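PDB 1STZ: heat-inducible transcription repressor HrcA from Thermotoga maritima, which probably binds DNA and represses the class I heat shock operons grpE-dnaK-dnaJ and groELS. Local coordinates for residues A[217-220]-A[221-224]; A[197-200]-A[201-204]; A[186-189]-A[190-194]; A[119-122]-A[123-127]. All coordinates share one frame; numbering follows the deposited sequence.

Contact 1: A[217-220]-A[221-224]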
loop_
_atom_site.group_PDB
_atom_site.type_symbol
_atom_site.label_atom_id
_atom_site.label_comp_id
_atom_site.label_asym_id
_atom_site.label_seq_id
_atom_site.Cartn_x
_atom_site.Cartn_y
_atom_site.Cartn_z
ATOM N N LEU A 217 27.640 23.163 -19.953
ATOM C CA LEU A 217 26.410 23.895 -20.234
ATOM C C LEU A 217 25.548 23.156 -21.264
ATOM O O LEU A 217 24.318 23.214 -21.208
ATOM C CB LEU A 217 26.730 25.321 -20.704
ATOM C CG LEU A 217 26.910 26.389 -19.614
ATOM C CD1 LEU A 217 25.553 26.926 -19.175
ATOM C CD2 LEU A 217 27.644 25.859 -18.393
ATOM N N ARG A 218 26.199 22.448 -22.181
ATOM C CA ARG A 218 25.511 21.603 -23.164
ATOM C C ARG A 218 24.848 20.411 -22.477
ATOM O O ARG A 218 23.778 19.964 -22.883
ATOM C CB ARG A 218 26.510 21.086 -24.206
ATOM C CG ARG A 218 26.041 21.150 -25.660
ATOM C CD ARG A 218 27.182 20.935 -26.675
ATOM N NE ARG A 218 28.340 21.759 -26.341
ATOM C CZ ARG A 218 29.605 21.485 -26.658
ATOM N NH1 ARG A 218 29.926 20.398 -27.354
ATOM N NH2 ARG A 218 30.564 22.319 -26.274
ATOM N N LEU A 219 25.514 19.886 -21.453
ATOM C CA LEU A 219 24.969 18.795 -20.652
ATOM C C LEU A 219 23.683 19.255 -19.994
ATOM O O LEU A 219 22.666 18.566 -20.072
ATOM C CB LEU A 219 25.975 18.355 -19.576
ATOM C CG LEU A 219 26.012 16.893 -19.096
ATOM C CD1 LEU A 219 26.600 16.796 -17.682
ATOM C CD2 LEU A 219 24.666 16.203 -19.155
ATOM N N ILE A 220 23.728 20.428 -19.367
ATOM C CA ILE A 220 22.556 20.982 -18.678
ATOM C C ILE A 220 21.383 21.185 -19.633
ATOM O O ILE A 220 20.246 20.888 -19.274
ATOM C CB ILE A 220 22.911 22.304 -17.906
ATOM C CG1 ILE A 220 23.163 22.009 -16.427
ATOM C CG2 ILE A 220 21.789 23.345 -18.011
ATOM C CD1 ILE A 220 24.354 21.128 -16.166
ATOM N N GLU A 221 21.659 21.671 -20.844
ATOM C CA GLU A 221 20.611 21.899 -21.848
ATOM C C GLU A 221 19.933 20.592 -22.246
ATOM O O GLU A 221 18.723 20.572 -22.472
ATOM C CB GLU A 221 21.163 22.611 -23.099
ATOM C CG GLU A 221 20.264 22.488 -24.332
ATOM C CD GLU A 221 20.473 23.578 -25.370
ATOM O OE1 GLU A 221 21.636 23.961 -25.640
ATOM O OE2 GLU A 221 19.451 24.038 -25.939
ATOM N N SER A 222 20.694 19.504 -22.347
ATOM C CA SER A 222 20.101 18.199 -22.674
ATOM C C SER A 222 19.308 17.592 -21.511
ATOM O O SER A 222 18.346 16.854 -21.743
ATOM C CB SER A 222 21.168 17.213 -23.167
ATOM O OG SER A 222 22.100 16.888 -22.148
ATOM N N LEU A 223 19.692 17.904 -20.269
ATOM C CA LEU A 223 18.973 17.392 -19.097
ATOM C C LEU A 223 17.629 18.090 -18.914
ATOM O O LEU A 223 16.629 17.439 -18.645
ATOM C CB LEU A 223 19.803 17.530 -17.815
ATOM C CG LEU A 223 21.073 16.678 -17.751
ATOM C CD1 LEU A 223 21.850 17.007 -16.483
ATOM C CD2 LEU A 223 20.731 15.182 -17.828
ATOM N N ILE A 224 17.617 19.409 -19.061
ATOM C CA ILE A 224 16.385 20.192 -19.000
ATOM C C ILE A 224 15.522 19.880 -20.212
ATOM O O ILE A 224 14.312 19.648 -20.092
ATOM C CB ILE A 224 16.697 21.702 -18.953
ATOM C CG1 ILE A 224 17.375 22.054 -17.632
ATOM C CG2 ILE A 224 15.409 22.523 -19.119
ATOM C CD1 ILE A 224 18.100 23.347 -17.644
#
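The closing turns of helix 215-224 pair Leu219 with Leu223 and Ile220 with Ile224, each across one helical turn. CD2 of Leu219 rests on CG of Leu223 at 3.9 Å. With CG beside its backbone N (chi1 -66°), Leu223 sets CG 3.4 Å from Leu219 O. One residue on, CG2 of Ile220 meets CD1 of Ile224 at 3.7 Å. The backbone follows the same step: Ile224 N bonds almost straight to Ile220 O, 3.0 Å away. Leu219 O is gripped twice: Leu223 N reaches it in the carbonyl plane at 3.1 Å, and the Ser222 hydroxyl OG gives a shorter bond of 2.7 Å from a tilted direction. Leu223 packs further on Phe162, Thr174 and Ile176, and on Leu113 of a second subunit. Replacing Leu223 by an alanine would probably open a gap there and leave CD2 of Leu219 without its partner on the next turn. Glu221 turns elsewhere, to a salt bridge with Lys212. Apolar side chains of this helix thus pack on strands 159-166 and 169-177, helix 184-195 and a second subunit, while the serine hydroxyl bonds to the helix backbone at Leu219 O.

Contact 2: A[197-200]-A[201-204]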
loop_
_atom_site.group_PDB
_atom_site.type_symbol
_atom_site.label_atom_id
_atom_site.label_comp_id
_atom_site.label_asym_id
_atom_site.label_seq_id
_atom_site.Cartn_x
_atom_site.Cartn_y
_atom_site.Cartn_z
ATOM N N GLY A 197 13.758 32.692 -14.431
ATOM C CA GLY A 197 12.787 33.557 -15.090
ATOM C C GLY A 197 12.409 33.093 -16.491
ATOM O O GLY A 197 11.409 33.539 -17.047
ATOM N N ARG A 198 13.201 32.187 -17.056
ATOM C CA ARG A 198 12.922 31.608 -18.364
ATOM C C ARG A 198 12.139 30.337 -18.159
ATOM O O ARG A 198 12.223 29.732 -17.099
ATOM C CB ARG A 198 14.227 31.323 -19.085
ATOM C CG ARG A 198 15.172 32.492 -18.996
ATOM C CD ARG A 198 15.688 33.019 -20.289
ATOM N NE ARG A 198 14.684 33.192 -21.336
ATOM C CZ ARG A 198 14.957 33.778 -22.492
ATOM N NH1 ARG A 198 16.170 34.261 -22.716
ATOM N NH2 ARG A 198 14.024 33.903 -23.423
ATOM N N THR A 199 11.369 29.925 -19.158
ATOM C CA THR A 199 10.561 28.710 -19.037
ATOM C C THR A 199 11.269 27.483 -19.609
ATOM O O THR A 199 12.215 27.608 -20.352
ATOM C CB THR A 199 9.171 28.888 -19.680
ATOM O OG1 THR A 199 9.280 28.931 -21.104
ATOM C CG2 THR A 199 8.558 30.242 -19.310
ATOM N N VAL A 200 10.817 26.296 -19.216
ATOM C CA VAL A 200 11.348 25.047 -19.741
ATOM C C VAL A 200 11.059 25.002 -21.243
ATOM O O VAL A 200 11.878 24.527 -22.007
ATOM C CB VAL A 200 10.742 23.827 -19.032
ATOM C CG1 VAL A 200 11.198 22.516 -19.682
ATOM C CG2 VAL A 200 11.123 23.830 -17.545
ATOM N N GLY A 201 9.907 25.525 -21.651
ATOM C CA GLY A 201 9.536 25.622 -23.066
ATOM C C GLY A 201 10.514 26.447 -23.883
ATOM O O GLY A 201 10.825 26.120 -25.018
ATOM N N GLU A 202 11.026 27.517 -23.297
ATOM C CA GLU A 202 12.040 28.320 -23.963
ATOM C C GLU A 202 13.347 27.559 -24.179
ATOM O O GLU A 202 13.966 27.693 -25.239
ATOM C CB GLU A 202 12.294 29.605 -23.184
ATOM C CG GLU A 202 11.154 30.599 -23.324
ATOM C CD GLU A 202 11.427 31.906 -22.602
ATOM O OE1 GLU A 202 11.995 31.872 -21.484
ATOM O OE2 GLU A 202 11.066 32.967 -23.157
ATOM N N VAL A 203 13.756 26.772 -23.176
ATOM C CA VAL A 203 14.950 25.919 -23.280
ATOM C C VAL A 203 14.773 24.848 -24.382
ATOM O O VAL A 203 15.671 24.630 -25.191
ATOM C CB VAL A 203 15.313 25.245 -21.911
ATOM C CG1 VAL A 203 16.549 24.365 -22.056
ATOM C CG2 VAL A 203 15.555 26.299 -20.831
ATOM N N LEU A 204 13.609 24.202 -24.412
ATOM C CA LEU A 204 13.322 23.136 -25.390
ATOM C C LEU A 204 13.326 23.653 -26.832
ATOM O O LEU A 204 13.731 22.950 -27.749
ATOM C CB LEU A 204 11.965 22.499 -25.113
ATOM C CG LEU A 204 11.877 21.575 -23.901
ATOM C CD1 LEU A 204 10.414 21.383 -23.472
ATOM C CD2 LEU A 204 12.504 20.225 -24.225
HETATM O O HOH W 1 10.009 33.436 -19.805
#
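Arg198 and Glu202 meet in a side-on, two-nitrogen salt bridge. NE of Arg198 donates a hydrogen bond to OE1 of Glu202 at 3.0 Å. NH2 of Arg198 serves the other oxygen, OE2 of Glu202, at 3.1 Å and nearly straight. Both oxygens lie in the plane of the guanidinium. Seen from the carboxylate the fit is different: the nitrogens come from above its plane, and the two flat groups stand 69° apart. The arginine chain is bent at chi2 and chi3, which brings the guanidinium to the Glu202 carboxylate.

OE1 of Glu202 carries more than this. Thr199 N donates to it at 3.1 Å, from the face opposite to Arg198 NE. A water also donates to OE1 of Glu202, and the same water donates to O of Gly197, so it ties the loop to the carboxylate. In return, OG1 of Thr199 accepts from Glu202 N at 3.1 Å. OG1 sits between the backbone N and the carbonyl carbon of Thr199 (chi1 71°), within reach of Glu202 N.

Further out, OG1 of Thr199 has a hydrogen bond with Arg143 O. OE2 of Glu202 has a second, long and weak ion pair with Lys207. On the apolar side CG1 of Val200 lies beside CD1 of Leu204 at 4.0 Å, and both side chains touch Thr142. The exchange of bonds between Thr199 and Glu202 is a capping box, with Thr199 as the N-cap of helix 200-205.

Contact 3: A[186-189]-A[190-194]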
loop_
_atom_site.group_PDB
_atom_site.type_symbol
_atom_site.label_atom_id
_atom_site.label_comp_id
_atom_site.label_asym_id
_atom_site.label_seq_id
_atom_site.Cartn_x
_atom_site.Cartn_y
_atom_site.Cartn_z
ATOM N N GLU A 186 30.256 28.949 -8.869
ATOM C CA GLU A 186 30.261 29.964 -9.915
ATOM C C GLU A 186 29.456 29.499 -11.119
ATOM O O GLU A 186 28.740 30.290 -11.728
ATOM C CB GLU A 186 31.691 30.305 -10.346
ATOM C CG GLU A 186 32.468 31.116 -9.317
ATOM C CD GLU A 186 33.845 31.546 -9.802
ATOM O OE1 GLU A 186 34.629 32.077 -8.979
ATOM O OE2 GLU A 186 34.151 31.351 -10.999
ATOM N N ILE A 187 29.577 28.220 -11.467
ATOM C CA ILE A 187 28.807 27.676 -12.583
ATOM C C ILE A 187 27.311 27.718 -12.278
ATOM O O ILE A 187 26.501 27.929 -13.167
ATOM C CB ILE A 187 29.304 26.259 -12.970
ATOM C CG1 ILE A 187 30.660 26.380 -13.678
ATOM C CG2 ILE A 187 28.322 25.565 -13.904
ATOM C CD1 ILE A 187 31.367 25.071 -13.905
ATOM N N GLU A 188 26.952 27.560 -11.011
ATOM C CA GLU A 188 25.556 27.608 -10.598
ATOM C C GLU A 188 25.048 29.027 -10.734
ATOM O O GLU A 188 23.900 29.243 -11.099
ATOM C CB GLU A 188 25.420 27.151 -9.150
ATOM C CG GLU A 188 24.000 27.093 -8.612
ATOM C CD GLU A 188 23.983 26.593 -7.176
ATOM O OE1 GLU A 188 24.697 27.177 -6.344
ATOM O OE2 GLU A 188 23.286 25.601 -6.879
ATOM N N ARG A 189 25.905 29.994 -10.412
ATOM C CA ARG A 189 25.546 31.385 -10.600
ATOM C C ARG A 189 25.259 31.640 -12.065
ATOM O O ARG A 189 24.218 32.189 -12.397
ATOM C CB ARG A 189 26.639 32.321 -10.105
ATOM C CG ARG A 189 26.655 32.484 -8.608
ATOM C CD ARG A 189 27.907 33.166 -8.127
ATOM N NE ARG A 189 28.016 33.156 -6.677
ATOM C CZ ARG A 189 29.159 33.099 -6.008
ATOM N NH1 ARG A 189 30.332 33.061 -6.636
ATOM N NH2 ARG A 189 29.133 33.089 -4.686
ATOM N N GLN A 190 26.183 31.223 -12.928
ATOM C CA GLN A 190 26.027 31.358 -14.378
ATOM C C GLN A 190 24.708 30.764 -14.846
ATOM O O GLN A 190 23.964 31.415 -15.577
ATOM C CB GLN A 190 27.184 30.680 -15.116
ATOM C CG GLN A 190 27.209 30.968 -16.604
ATOM C CD GLN A 190 28.399 30.354 -17.316
ATOM O OE1 GLN A 190 28.723 29.182 -17.111
ATOM N NE2 GLN A 190 29.035 31.132 -18.174
ATOM N N LEU A 191 24.422 29.535 -14.423
ATOM C CA LEU A 191 23.193 28.855 -14.817
ATOM C C LEU A 191 21.945 29.636 -14.375
ATOM O O LEU A 191 20.988 29.763 -15.136
ATOM C CB LEU A 191 23.153 27.426 -14.242
ATOM C CG LEU A 191 24.175 26.437 -14.817
ATOM C CD1 LEU A 191 24.218 25.166 -13.977
ATOM C CD2 LEU A 191 23.843 26.109 -16.247
ATOM N N ASN A 192 21.972 30.175 -13.158
ATOM C CA ASN A 192 20.844 30.950 -12.634
ATOM C C ASN A 192 20.617 32.290 -13.359
ATOM O O ASN A 192 19.476 32.695 -13.567
ATOM C CB ASN A 192 20.981 31.158 -11.121
ATOM C CG ASN A 192 20.384 30.007 -10.333
ATOM O OD1 ASN A 192 19.173 29.825 -10.330
ATOM N ND2 ASN A 192 21.233 29.201 -9.696
ATOM N N PHE A 193 21.697 32.952 -13.762
ATOM C CA PHE A 193 21.600 34.174 -14.561
ATOM C C PHE A 193 20.917 33.899 -15.885
ATOM O O PHE A 193 20.083 34.680 -16.320
ATOM C CB PHE A 193 22.987 34.750 -14.856
ATOM C CG PHE A 193 23.714 35.260 -13.648
ATOM C CD1 PHE A 193 25.093 35.467 -13.699
ATOM C CD2 PHE A 193 23.038 35.538 -12.454
ATOM C CE1 PHE A 193 25.775 35.935 -12.596
ATOM C CE2 PHE A 193 23.726 36.018 -11.349
ATOM C CZ PHE A 193 25.088 36.219 -11.421
ATOM N N LEU A 194 21.277 32.778 -16.507
ATOM C CA LEU A 194 20.795 32.406 -17.839
ATOM C C LEU A 194 19.389 31.841 -17.861
ATOM O O LEU A 194 18.662 32.022 -18.838
ATOM C CB LEU A 194 21.724 31.355 -18.444
ATOM C CG LEU A 194 23.142 31.821 -18.761
ATOM C CD1 LEU A 194 24.022 30.635 -19.120
ATOM C CD2 LEU A 194 23.131 32.854 -19.893
#
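Asn192 and Glu188 lie side by side one turn apart on helix 184-195. O of Glu188 accepts twice from Asn192. The backbone N of Asn192 makes the regular helical bond at 3.0 Å. ND2 of Asn192 adds a second of equal length, bent to 140° at the hydrogen. The two donors reach Glu188 O from opposite faces of its plane, and ND2 stands well above that plane. The same ND2 also touches CG of Glu188 at 3.6 Å.

ND2 has a second acceptor outside the helix, Val150 O, and OD1 of Asn192 is hydrogen-bonded elsewhere as well. OE2 of Glu188 accepts from Leu152 N. Glu188 reaches it with an extended chain, CG anti to the backbone N (chi1 -177°). A leucine in place of Asn192 would probably leave Val150 O without this donor and Glu188 O with its backbone partner alone.

O of Arg189 is held by Phe193 N at 3.0 Å, nearly straight on. The Phe193 ring leans back over this carbonyl, with O of Arg189 3.3 Å above the ring plane and toward its rim.

On the side facing strand 149-154 and helix 215-224, CG2 of Ile187 and CD1 of Leu191 lie alongside each other at 4.1 Å. Leu191 packs on Val150 and Leu152, and also on Leu217 and Ile220 of helix 215-224. The arrangement is that of a helix packed against strand 149-154, an outermost strand of an antiparallel sheet within this chain, its polar side chains bonding to that strand's backbone.

Contact 4: A[119-122]-A[123-127]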
loop_
_atom_site.group_PDB
_atom_site.type_symbol
_atom_site.label_atom_id
_atom_site.label_comp_id
_atom_site.label_asym_id
_atom_site.label_seq_id
_atom_site.Cartn_x
_atom_site.Cartn_y
_atom_site.Cartn_z
ATOM N N VAL A 119 4.964 12.068 -8.699
ATOM C CA VAL A 119 3.596 12.090 -8.205
ATOM C C VAL A 119 2.635 11.657 -9.323
ATOM O O VAL A 119 1.737 10.875 -9.076
ATOM C CB VAL A 119 3.163 13.465 -7.650
ATOM C CG1 VAL A 119 1.687 13.447 -7.327
ATOM C CG2 VAL A 119 3.948 13.814 -6.399
ATOM N N LEU A 120 2.846 12.151 -10.538
ATOM C CA LEU A 120 2.046 11.739 -11.696
ATOM C C LEU A 120 2.257 10.252 -11.994
ATOM O O LEU A 120 1.316 9.550 -12.365
ATOM C CB LEU A 120 2.397 12.566 -12.936
ATOM C CG LEU A 120 2.135 14.073 -12.862
ATOM C CD1 LEU A 120 2.547 14.761 -14.169
ATOM C CD2 LEU A 120 0.687 14.388 -12.496
ATOM N N PHE A 121 3.488 9.785 -11.839
ATOM C CA PHE A 121 3.842 8.378 -12.047
ATOM C C PHE A 121 3.057 7.459 -11.100
ATOM O O PHE A 121 2.518 6.437 -11.519
ATOM C CB PHE A 121 5.350 8.148 -11.819
ATOM C CG PHE A 121 5.784 6.708 -12.058
ATOM C CD1 PHE A 121 5.869 5.807 -11.015
ATOM C CD2 PHE A 121 6.059 6.254 -13.346
ATOM C CE1 PHE A 121 6.246 4.480 -11.242
ATOM C CE2 PHE A 121 6.445 4.928 -13.577
ATOM C CZ PHE A 121 6.530 4.046 -12.531
ATOM N N LEU A 122 3.007 7.826 -9.817
ATOM C CA LEU A 122 2.303 7.036 -8.830
ATOM C C LEU A 122 0.804 7.041 -9.075
ATOM O O LEU A 122 0.166 6.010 -8.971
ATOM C CB LEU A 122 2.598 7.519 -7.419
ATOM C CG LEU A 122 4.035 7.273 -6.968
ATOM C CD1 LEU A 122 4.364 8.119 -5.743
ATOM C CD2 LEU A 122 4.259 5.791 -6.676
ATOM N N ALA A 123 0.260 8.206 -9.391
ATOM C CA ALA A 123 -1.164 8.339 -9.664
ATOM C C ALA A 123 -1.593 7.489 -10.864
ATOM O O ALA A 123 -2.570 6.758 -10.771
ATOM C CB ALA A 123 -1.560 9.819 -9.868
ATOM N N GLY A 124 -0.859 7.557 -11.962
ATOM C CA GLY A 124 -1.235 6.865 -13.188
ATOM C C GLY A 124 -1.194 5.364 -12.998
ATOM O O GLY A 124 -2.109 4.621 -13.408
ATOM N N ASN A 125 -0.166 4.918 -12.289
ATOM C CA ASN A 125 0.014 3.515 -12.043
ATOM C C ASN A 125 -0.991 2.914 -11.059
ATOM O O ASN A 125 -1.433 1.775 -11.263
ATOM C CB ASN A 125 1.458 3.231 -11.667
ATOM C CG ASN A 125 2.384 3.262 -12.904
ATOM O OD1 ASN A 125 2.379 2.338 -13.714
ATOM N ND2 ASN A 125 3.120 4.358 -13.080
ATOM N N LEU A 126 -1.373 3.659 -10.019
ATOM C CA LEU A 126 -2.371 3.153 -9.083
ATOM C C LEU A 126 -3.757 3.105 -9.767
ATOM O O LEU A 126 -4.511 2.151 -9.601
ATOM C CB LEU A 126 -2.441 4.012 -7.828
ATOM C CG LEU A 126 -3.420 3.498 -6.765
ATOM C CD1 LEU A 126 -2.995 2.143 -6.220
ATOM C CD2 LEU A 126 -3.542 4.474 -5.601
ATOM N N LEU A 127 -4.065 4.155 -10.517
ATOM C CA LEU A 127 -5.300 4.257 -11.263
ATOM C C LEU A 127 -5.433 3.097 -12.275
ATOM O O LEU A 127 -6.471 2.461 -12.345
ATOM C CB LEU A 127 -5.364 5.604 -11.997
ATOM C CG LEU A 127 -6.675 6.353 -12.263
ATOM C CD1 LEU A 127 -6.571 7.270 -13.485
ATOM C CD2 LEU A 127 -7.884 5.523 -12.357
#
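Phe121 and Asn125 form the main side-chain contact within helix 116-131, which packs against helix 314-334 and strands 134-138 and 231-234. A helix laid against an antiparallel sheet in this way is consistent with the GAF-related family of this region.

The backbone bonds are regular. Ala123 N donates to Val119 O at 3.1 Å, Gly124 N to Leu120 O at 3.0 Å, and Leu126 N to Leu122 O at 3.0 Å. Asn125 N completes the set with Phe121 O at 3.2 Å.

Apolar side chains pack into the fold. Val119, Leu120 and Ala123 meet helix 314-334, and Leu122, Ala123 and Leu126 touch Phe108. Phe121 packs on Leu232 of strand 231-234, and Leu126 reaches Leu182 of a third subunit.

The polar side-chain contact is a bond and an amide-aromatic approach in one. The Phe121 ring is trans to N about chi1 (-178°), which swings it along the helix toward Asn125. The amide is inclined 48° to the ring. It is held from turning by a bond to a carbonyl that already has a backbone donor: ND2 and N of Asn125 reach Phe121 O from opposite faces of its plane. ND2 of Asn125 lies 2.7 Å from Phe121 O and sits 3.3 Å above the ring plane of Phe121, over its centre.

How the contacts relate
From the N terminus the order is contact 4, contact 3, contact 2, contact 1. Each is local and closes only a helical turn or a helix start, so none encloses or crosses another. Contact 4 stands apart, on helix 116-131, with its centre about 34 Å from that of contact 3. The other three cluster. Contact 3 lies on helix 184-195, and contact 2 follows a short step later in the chain, at the start of helix 200-205, with no other touch between them. Helix 215-224 of contact 1 then returns to both: Leu217 CD1 meets Leu191 CD2 of contact 3 at 3.5 Å, and Ile224 CG2 meets Val203 CG1 of contact 2 at 3.6 Å. Contact 1 thus joins the two earlier helices beside strands 159-166 and 169-177.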